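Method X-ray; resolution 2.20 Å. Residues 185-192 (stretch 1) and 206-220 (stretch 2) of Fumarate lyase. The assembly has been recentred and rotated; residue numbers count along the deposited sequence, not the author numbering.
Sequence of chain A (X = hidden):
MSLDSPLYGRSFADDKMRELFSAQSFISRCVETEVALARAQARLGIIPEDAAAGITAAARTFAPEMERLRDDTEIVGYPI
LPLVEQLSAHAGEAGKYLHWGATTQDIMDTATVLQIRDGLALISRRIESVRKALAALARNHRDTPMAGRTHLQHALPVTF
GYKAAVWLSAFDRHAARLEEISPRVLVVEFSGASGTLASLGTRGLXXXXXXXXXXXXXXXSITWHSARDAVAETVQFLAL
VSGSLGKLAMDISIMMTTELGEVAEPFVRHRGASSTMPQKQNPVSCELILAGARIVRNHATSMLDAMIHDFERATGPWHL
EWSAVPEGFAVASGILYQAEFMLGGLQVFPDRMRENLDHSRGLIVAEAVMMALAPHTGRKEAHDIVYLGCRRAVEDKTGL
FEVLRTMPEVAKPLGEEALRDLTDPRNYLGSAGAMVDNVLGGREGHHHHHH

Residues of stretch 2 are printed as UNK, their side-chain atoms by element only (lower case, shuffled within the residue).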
# COMPACT_ATOMS: atom_id res chain seq x y z
N VAL A 185 -21.47 -11.40 -1.86
CA VAL A 185 -20.42 -12.16 -2.49
C VAL A 185 -20.90 -13.55 -2.90
O VAL A 185 -20.38 -14.10 -3.86
CB VAL A 185 -19.10 -12.20 -1.62
CG1 VAL A 185 -19.30 -12.99 -0.33
CG2 VAL A 185 -17.92 -12.79 -2.43
N LEU A 186 -21.90 -14.11 -2.21
CA LEU A 186 -22.28 -15.52 -2.50
C LEU A 186 -23.34 -15.64 -3.60
O LEU A 186 -24.49 -16.03 -3.35
CB LEU A 186 -22.64 -16.30 -1.24
CG LEU A 186 -21.52 -16.36 -0.17
CD1 LEU A 186 -22.05 -17.00 1.12
CD2 LEU A 186 -20.26 -17.11 -0.66
N VAL A 187 -22.92 -15.33 -4.82
CA VAL A 187 -23.78 -15.37 -5.98
C VAL A 187 -23.06 -16.13 -7.05
O VAL A 187 -21.83 -16.17 -7.09
CB VAL A 187 -24.18 -13.93 -6.53
CG1 VAL A 187 -25.11 -13.21 -5.59
CG2 VAL A 187 -22.98 -13.07 -6.85
N VAL A 188 -23.85 -16.78 -7.91
CA VAL A 188 -23.34 -17.59 -9.02
C VAL A 188 -22.68 -16.68 -10.05
O VAL A 188 -23.07 -15.50 -10.19
CB VAL A 188 -24.54 -18.42 -9.66
CG1 VAL A 188 -25.37 -17.60 -10.71
CG2 VAL A 188 -24.03 -19.68 -10.26
N GLU A 189 -21.69 -17.20 -10.75
CA GLU A 189 -21.30 -16.55 -12.02
C GLU A 189 -21.62 -17.48 -13.20
O GLU A 189 -21.00 -18.55 -13.32
CB GLU A 189 -19.82 -16.17 -12.05
CG GLU A 189 -19.46 -15.45 -13.35
CD GLU A 189 -19.53 -13.95 -13.21
OE1 GLU A 189 -20.56 -13.40 -13.59
OE2 GLU A 189 -18.57 -13.33 -12.69
N PHE A 190 -22.57 -17.09 -14.05
CA PHE A 190 -22.79 -17.82 -15.30
C PHE A 190 -23.29 -16.88 -16.38
O PHE A 190 -24.50 -16.52 -16.43
CB PHE A 190 -23.76 -19.00 -15.12
CG PHE A 190 -23.92 -19.82 -16.36
CD1 PHE A 190 -22.88 -20.64 -16.80
CD2 PHE A 190 -25.10 -19.74 -17.10
CE1 PHE A 190 -23.02 -21.38 -17.97
CE2 PHE A 190 -25.26 -20.44 -18.26
CZ PHE A 190 -24.23 -21.28 -18.72
N SER A 191 -22.35 -16.43 -17.23
CA SER A 191 -22.71 -15.43 -18.24
C SER A 191 -22.03 -15.62 -19.59
O SER A 191 -22.28 -14.86 -20.50
CB SER A 191 -22.44 -14.01 -17.74
OG SER A 191 -23.35 -13.64 -16.72
N GLY A 192 -21.17 -16.61 -19.71
CA GLY A 192 -20.57 -16.89 -20.99
C GLY A 192 -19.49 -15.90 -21.40
O GLY A 192 -19.17 -14.96 -20.66
N UNK A 206 -32.64 -17.89 -17.54
CA UNK A 206 -33.28 -19.09 -16.96
C UNK A 206 -32.23 -20.08 -16.45
O UNK A 206 -32.30 -20.55 -15.32
o UNK A 206 -35.81 -18.12 -17.73
c UNK A 206 -35.25 -18.92 -18.54
o UNK A 206 -35.54 -19.00 -19.76
c UNK A 206 -34.17 -19.80 -18.01
N UNK A 207 -31.24 -20.38 -17.28
CA UNK A 207 -30.14 -21.26 -16.87
C UNK A 207 -29.39 -20.72 -15.63
O UNK A 207 -29.17 -21.44 -14.65
c UNK A 207 -29.16 -21.45 -18.03
c UNK A 207 -27.96 -22.34 -17.61
c UNK A 207 -29.91 -22.04 -19.23
N UNK A 208 -29.04 -19.43 -15.68
CA UNK A 208 -28.27 -18.75 -14.63
C UNK A 208 -28.97 -18.84 -13.28
O UNK A 208 -28.34 -19.16 -12.25
c UNK A 208 -27.13 -16.52 -14.06
c UNK A 208 -28.03 -17.26 -15.02
c UNK A 208 -27.14 -15.05 -14.29
o UNK A 208 -27.95 -14.34 -13.69
n UNK A 208 -26.24 -14.55 -15.16
N UNK A 209 -30.27 -18.55 -13.28
CA UNK A 209 -31.12 -18.67 -12.11
C UNK A 209 -31.30 -20.11 -11.61
O UNK A 209 -31.23 -20.36 -10.40
c UNK A 209 -34.33 -13.93 -14.31
c UNK A 209 -32.42 -16.57 -12.55
n UNK A 209 -34.22 -12.61 -14.40
n UNK A 209 -33.60 -14.60 -13.42
n UNK A 209 -35.15 -14.59 -15.12
c UNK A 209 -33.66 -16.06 -13.26
c UNK A 209 -32.48 -18.06 -12.41
N UNK A 210 -31.56 -21.05 -12.52
CA UNK A 210 -31.61 -22.46 -12.15
C UNK A 210 -30.33 -22.97 -11.51
O UNK A 210 -30.35 -23.74 -10.54
c UNK A 210 -31.96 -23.33 -13.35
c UNK A 210 -33.98 -24.14 -12.11
o UNK A 210 -34.76 -23.37 -11.49
c UNK A 210 -33.41 -23.64 -13.44
o UNK A 210 -33.64 -25.28 -11.67
N UNK A 211 -29.21 -22.55 -12.08
CA UNK A 211 -27.88 -22.91 -11.60
C UNK A 211 -27.61 -22.37 -10.20
O UNK A 211 -27.05 -23.06 -9.38
c UNK A 211 -24.50 -21.97 -13.31
c UNK A 211 -26.83 -22.42 -12.60
c UNK A 211 -25.07 -24.10 -12.21
c UNK A 211 -25.36 -22.63 -12.26
N UNK A 212 -28.04 -21.15 -9.91
CA UNK A 212 -27.89 -20.58 -8.58
C UNK A 212 -28.64 -21.49 -7.57
O UNK A 212 -28.15 -21.80 -6.49
c UNK A 212 -28.43 -19.18 -8.55
N UNK A 213 -29.83 -21.93 -7.98
CA UNK A 213 -30.68 -22.74 -7.14
C UNK A 213 -30.00 -24.06 -6.87
O UNK A 213 -29.94 -24.48 -5.73
c UNK A 213 -34.77 -25.34 -8.30
n UNK A 213 -35.11 -24.05 -8.25
n UNK A 213 -33.83 -25.84 -7.50
n UNK A 213 -35.40 -26.15 -9.15
c UNK A 213 -33.13 -23.33 -6.82
c UNK A 213 -32.05 -22.90 -7.79
c UNK A 213 -34.53 -23.03 -7.36
N UNK A 214 -29.46 -24.70 -7.90
CA UNK A 214 -28.79 -26.00 -7.75
C UNK A 214 -27.62 -25.94 -6.77
O UNK A 214 -27.34 -26.92 -6.10
o UNK A 214 -30.62 -28.91 -8.90
o UNK A 214 -28.49 -29.44 -8.67
c UNK A 214 -29.04 -27.42 -9.89
c UNK A 214 -28.21 -26.47 -9.09
c UNK A 214 -29.40 -28.68 -9.10
N UNK A 215 -26.92 -24.82 -6.74
CA UNK A 215 -25.72 -24.70 -5.92
C UNK A 215 -26.04 -24.02 -4.60
O UNK A 215 -25.18 -23.88 -3.75
c UNK A 215 -24.67 -23.88 -6.64
c UNK A 215 -24.07 -24.52 -7.88
c UNK A 215 -23.18 -23.52 -8.62
c UNK A 215 -23.31 -25.78 -7.49
N UNK A 216 -27.28 -23.57 -4.47
CA UNK A 216 -27.68 -22.81 -3.30
C UNK A 216 -26.95 -21.46 -3.16
O UNK A 216 -26.54 -21.10 -2.08
o UNK A 216 -29.10 -22.30 -0.90
c UNK A 216 -27.51 -23.68 -2.04
n UNK A 216 -27.59 -23.39 0.36
c UNK A 216 -28.14 -23.07 -0.81
N UNK A 217 -26.83 -20.71 -4.26
CA UNK A 217 -26.20 -19.39 -4.26
C UNK A 217 -27.24 -18.33 -4.63
O UNK A 217 -28.30 -18.67 -5.20
c UNK A 217 -25.03 -19.36 -5.25
c UNK A 217 -22.87 -20.42 -6.02
c UNK A 217 -23.83 -20.24 -4.87
c UNK A 217 -23.08 -19.73 -3.56
N UNK A 218 -26.96 -17.06 -4.35
CA UNK A 218 -27.87 -16.01 -4.89
C UNK A 218 -27.68 -15.91 -6.41
O UNK A 218 -26.80 -16.55 -6.98
N UNK A 219 -28.52 -15.10 -7.05
CA UNK A 219 -28.43 -14.73 -8.44
C UNK A 219 -27.91 -13.29 -8.50
O UNK A 219 -28.47 -12.41 -7.85
c UNK A 219 -30.47 -16.22 -9.01
c UNK A 219 -29.81 -14.36 -10.61
c UNK A 219 -29.84 -14.80 -9.13
N UNK A 220 -26.83 -13.03 -9.26
CA UNK A 220 -26.33 -11.66 -9.40
C UNK A 220 -27.32 -10.79 -10.15
O UNK A 220 -28.15 -11.31 -10.95
c UNK A 220 -25.36 -13.04 -11.11
c UNK A 220 -26.03 -13.97 -10.08
c UNK A 220 -25.07 -11.84 -10.26

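Position 206 carries two carbons, the second bearing two oxygens, and lies out of reach of stretch 1; it is Asp 206, in a helix that begins earlier in the chain. At 207 one carbon carries two more, and one of these methyls meets the ring of Phe 190: this is Val 207, with CG1 3.4 Å from Phe 190 CE2. Position 208 has three carbons, the third holding one oxygen and one nitrogen, and the chain end turns to the backbone of Phe 190. In Gln 208, NE2 donates a nearly straight hydrogen bond to Phe 190 O (2.9 Å, 173°).

Position 209 has three carbons, a nitrogen and a carbon with two further nitrogens; its CA-to-CB bond points away from stretch 1, and it is Arg 209. Position 210 shows three carbons ending in two oxygens, with no contact: Glu 210. At 211 four carbons, forked at the second, meet Val 188 and Phe 190, the CA-to-CB bond pointing toward stretch 1; in Leu 211, CG lies 3.8 Å from Val 188 CG2 and CD2 3.6 Å from Phe 190 CB. Position 212 has one carbon, against Val 188: Ala 212, whose CB sits 4.1 Å from Val 188 CG1.

Position 213 has three carbons, a nitrogen, then a carbon with two further nitrogens, and touches nothing on stretch 1; Arg 213 instead pairs by charge with Glu 210, NH2 to OE1 3.2 Å. Position 214, three carbons and two terminal oxygens, also without contact, is Glu 214. At 215 four carbons, forked at the second, reach Val 188: Leu 215, with CD1 4.3 Å from Val 188 CG2.

At 216 two carbons end in one oxygen and one nitrogen, the CA-to-CB bond pointing away; Asn 216 has positive phi and completes a Schellman motif. Position 217, four carbons forked at the second, beside Leu 186 and Val 188, is Leu 217, whose CD2 lies 4.2 Å from Leu 186 CB. Position 218 has no side-chain atoms: Gly 218, where an ideal CB would come within a tight 3.2 Å of Val 187 CG1. At 219 one carbon bears two others, its CA-to-CB bond pointing away: Val 219. At 220 three carbons close a ring onto the backbone nitrogen, against Val 187 and Val 188: Pro 220, its CD 3.3 Å from Val 188 O.

The contact buries 613 Å². Beyond the helix, a single bridge pairs Val 187 with Gly 218: Gly 218 N donates to Leu 186 O (2.9 Å), and Val 188 N to Gly 218 O (3.1 Å). The Val 188 side chain packs against Leu 211, Ala 212, Leu 215, Leu 217 and Pro 220, while Gln 208 fastens stretch 1 again at Phe 190 O.

Stretch 2 (206-220) DVQRELARELNLGVP
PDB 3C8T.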